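Local coordinates for protein NADH dehydrogenase (Methanothermobacter marburgensis, PDB 4R81) that binds FMN in a flavodoxin-like fold and probably oxidises NAD(P)H with a quinone as electron acceptor, at residues I79-L85 and D126-A130. Numbering follows the deposited sequence.
Sequences IGRADAL and DIEKA
Ile127 (rotamer m,m) fills the apolar centre: its CD1 lies 4.0 Å from Ile79 CG2, 4.0 Å from Leu85 CG and 4.2 Å from Ala82 CB, joining the last turn of helix 70-80 to strand 84-90. Leu85 and Ala130 point to one face of the sheet (CB-CB 4.4 Å), Ala84 and Lys129 to the other. The backbones are extended at 84-85 and 129-130 and run parallel, with Ala84 opposite Lys129 (CA-CA 4.8 Å) and Leu85 opposite Ala130 (CA-CA 4.6 Å); just before, Asp83 (phi/psi -100/-18) and Glu128 (-75/-36) adopt helical-region conformations. Leu85 N to Lys129 O (2.9 Å) is the ladder hydrogen bond; one step earlier Asp83 O takes Glu128 N (2.9 Å), not Lys129 N (3.7 Å), so pairing is irregular before the strands begin. At the polar edge a water bridges Ile79 O (2.8 Å) and Asp126 O (2.9 Å), and Asp83 OD2 accepts from His5 N. Helix 70-80 thus leads into the flavodoxin-like parallel sheet, where strands 5-10 and 169-174 flank this pair.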
ATOM      1  N   ILE A  79       1.503 -18.391 -10.954  1.00 22.72           N
ATOM      2  CA  ILE A  79       2.292 -17.479 -11.781  1.00 21.94           C
ATOM      3  C   ILE A  79       3.106 -18.261 -12.818  1.00 24.04           C
ATOM      4  O   ILE A  79       3.234 -17.841 -13.980  1.00 23.65           O
ATOM      5  CB  ILE A  79       3.214 -16.605 -10.903  1.00 20.74           C
ATOM      6  CG1 ILE A  79       2.367 -15.767  -9.940  1.00 19.86           C
ATOM      7  CG2 ILE A  79       4.111 -15.720 -11.762  1.00 21.12           C
ATOM      8  CD1 ILE A  79       3.164 -15.061  -8.849  1.00 20.18           C
ATOM      9  N   GLY A  80       3.641 -19.405 -12.404  1.00 24.97           N
ATOM     10  CA  GLY A  80       4.442 -20.229 -13.293  1.00 24.31           C
ATOM     11  C   GLY A  80       3.699 -20.715 -14.523  1.00 26.10           C
ATOM     12  O   GLY A  80       4.304 -20.905 -15.579  1.00 27.59           O
ATOM     13  N   ARG A  81       2.388 -20.920 -14.388  1.00 27.06           N
ATOM     14  CA  ARG A  81       1.566 -21.398 -15.501  1.00 25.98           C
ATOM     15  C   ARG A  81       1.231 -20.268 -16.469  1.00 25.76           C
ATOM     16  O   ARG A  81       0.758 -20.512 -17.578  1.00 25.91           O
ATOM     17  CB  ARG A  81       0.268 -22.040 -14.992  1.00 26.93           C
ATOM     18  CG  ARG A  81       0.487 -23.280 -14.130  1.00 27.34           C
ATOM     19  CD  ARG A  81      -0.785 -24.111 -13.976  1.00 28.56           C
ATOM     20  NE  ARG A  81      -1.784 -23.488 -13.109  1.00 29.41           N
ATOM     21  CZ  ARG A  81      -1.872 -23.699 -11.798  1.00 28.96           C
ATOM     22  NH1 ARG A  81      -1.011 -24.504 -11.192  1.00 29.84           N
ATOM     23  NH2 ARG A  81      -2.819 -23.099 -11.088  1.00 28.94           N
ATOM     24  N   ALA A  82       1.502 -19.036 -16.052  1.00 25.95           N
ATOM     25  CA  ALA A  82       1.054 -17.862 -16.790  1.00 24.40           C
ATOM     26  C   ALA A  82       2.114 -17.237 -17.692  1.00 25.25           C
ATOM     27  O   ALA A  82       3.317 -17.334 -17.434  1.00 26.01           O
ATOM     28  CB  ALA A  82       0.503 -16.819 -15.831  1.00 23.45           C
ATOM     29  N   ASP A  83       1.641 -16.588 -18.753  1.00 24.35           N
ATOM     30  CA  ASP A  83       2.488 -15.784 -19.619  1.00 25.51           C
ATOM     31  C   ASP A  83       2.320 -14.317 -19.240  1.00 24.04           C
ATOM     32  O   ASP A  83       3.159 -13.473 -19.565  1.00 24.66           O
ATOM     33  CB  ASP A  83       2.097 -15.994 -21.089  1.00 28.32           C
ATOM     34  CG  ASP A  83       2.087 -17.462 -21.490  1.00 32.27           C
ATOM     35  OD1 ASP A  83       3.181 -18.057 -21.610  1.00 35.50           O
ATOM     36  OD2 ASP A  83       0.988 -18.024 -21.691  1.00 31.49           O
ATOM     37  N   ALA A  84       1.231 -14.022 -18.534  1.00 22.78           N
ATOM     38  CA  ALA A  84       0.889 -12.650 -18.182  1.00 21.13           C
ATOM     39  C   ALA A  84       0.246 -12.606 -16.802  1.00 20.51           C
ATOM     40  O   ALA A  84      -0.331 -13.592 -16.358  1.00 20.87           O
ATOM     41  CB  ALA A  84      -0.061 -12.065 -19.229  1.00 23.12           C
ATOM     42  N   LEU A  85       0.363 -11.467 -16.126  1.00 19.95           N
ATOM     43  CA  LEU A  85      -0.343 -11.243 -14.874  1.00 18.50           C
ATOM     44  C   LEU A  85      -1.288 -10.072 -15.057  1.00 18.52           C
ATOM     45  O   LEU A  85      -1.072  -9.200 -15.903  1.00 19.98           O
ATOM     46  CB  LEU A  85       0.635 -10.930 -13.730  1.00 19.84           C
ATOM     47  CG  LEU A  85       1.647 -12.008 -13.328  1.00 19.80           C
ATOM     48  CD1 LEU A  85       2.617 -11.489 -12.262  1.00 21.29           C
ATOM     49  CD2 LEU A  85       0.949 -13.280 -12.848  1.00 21.05           C
ATOM     50  N   ASP A 126       9.055 -15.243 -14.779  1.00 27.90           N
ATOM     51  CA  ASP A 126       9.066 -15.296 -16.234  1.00 28.61           C
ATOM     52  C   ASP A 126       7.701 -14.886 -16.782  1.00 26.25           C
ATOM     53  O   ASP A 126       6.859 -15.727 -17.093  1.00 27.07           O
ATOM     54  CB  ASP A 126       9.441 -16.702 -16.700  1.00 29.82           C
ATOM     55  CG  ASP A 126       9.562 -16.802 -18.198  1.00 33.11           C
ATOM     56  OD1 ASP A 126       9.816 -15.764 -18.845  1.00 33.61           O
ATOM     57  OD2 ASP A 126       9.404 -17.920 -18.729  1.00 35.16           O
ATOM     58  N   ILE A 127       7.497 -13.579 -16.902  1.00 26.29           N
ATOM     59  CA  ILE A 127       6.199 -13.024 -17.269  1.00 25.75           C
ATOM     60  C   ILE A 127       6.383 -11.955 -18.333  1.00 25.26           C
ATOM     61  O   ILE A 127       7.122 -10.983 -18.126  1.00 26.36           O
ATOM     62  CB  ILE A 127       5.493 -12.396 -16.044  1.00 25.24           C
ATOM     63  CG1 ILE A 127       5.086 -13.473 -15.028  1.00 26.12           C
ATOM     64  CG2 ILE A 127       4.273 -11.580 -16.481  1.00 25.32           C
ATOM     65  CD1 ILE A 127       3.978 -14.421 -15.513  1.00 26.42           C
ATOM     66  N   GLU A 128       5.708 -12.133 -19.466  1.00 24.63           N
ATOM     67  CA  GLU A 128       5.883 -11.246 -20.613  1.00 25.96           C
ATOM     68  C   GLU A 128       5.197  -9.893 -20.417  1.00 25.25           C
ATOM     69  O   GLU A 128       5.724  -8.855 -20.839  1.00 26.93           O
ATOM     70  CB  GLU A 128       5.367 -11.923 -21.888  1.00 29.45           C
ATOM     71  CG  GLU A 128       5.857 -11.289 -23.183  1.00 34.93           C
ATOM     72  CD  GLU A 128       7.362 -11.463 -23.408  1.00 39.95           C
ATOM     73  OE1 GLU A 128       7.945 -12.466 -22.926  1.00 40.96           O
ATOM     74  OE2 GLU A 128       7.966 -10.592 -24.071  1.00 41.87           O
ATOM     75  N   LYS A 129       4.041  -9.904 -19.752  1.00 24.45           N
ATOM     76  CA  LYS A 129       3.236  -8.694 -19.602  1.00 23.94           C
ATOM     77  C   LYS A 129       2.400  -8.694 -18.330  1.00 22.08           C
ATOM     78  O   LYS A 129       1.834  -9.714 -17.951  1.00 21.90           O
ATOM     79  CB  LYS A 129       2.301  -8.527 -20.803  1.00 26.63           C
ATOM     80  CG  LYS A 129       1.525  -7.219 -20.819  1.00 29.42           C
ATOM     81  CD  LYS A 129       0.837  -7.029 -22.155  1.00 31.78           C
ATOM     82  CE  LYS A 129       0.422  -5.581 -22.391  1.00 33.46           C
ATOM     83  NZ  LYS A 129      -0.432  -5.466 -23.617  1.00 33.96           N
ATOM     84  N   ALA A 130       2.317  -7.538 -17.683  1.00 20.50           N
ATOM     85  CA  ALA A 130       1.383  -7.344 -16.590  1.00 21.28           C
ATOM     86  C   ALA A 130       0.467  -6.177 -16.925  1.00 21.15           C
ATOM     87  O   ALA A 130       0.925  -5.138 -17.413  1.00 21.37           O
ATOM     88  CB  ALA A 130       2.117  -7.082 -15.290  1.00 21.14           C
TER
HETATM   89  O   HOH W   1       5.586 -17.776 -15.523  1.00 29.69           O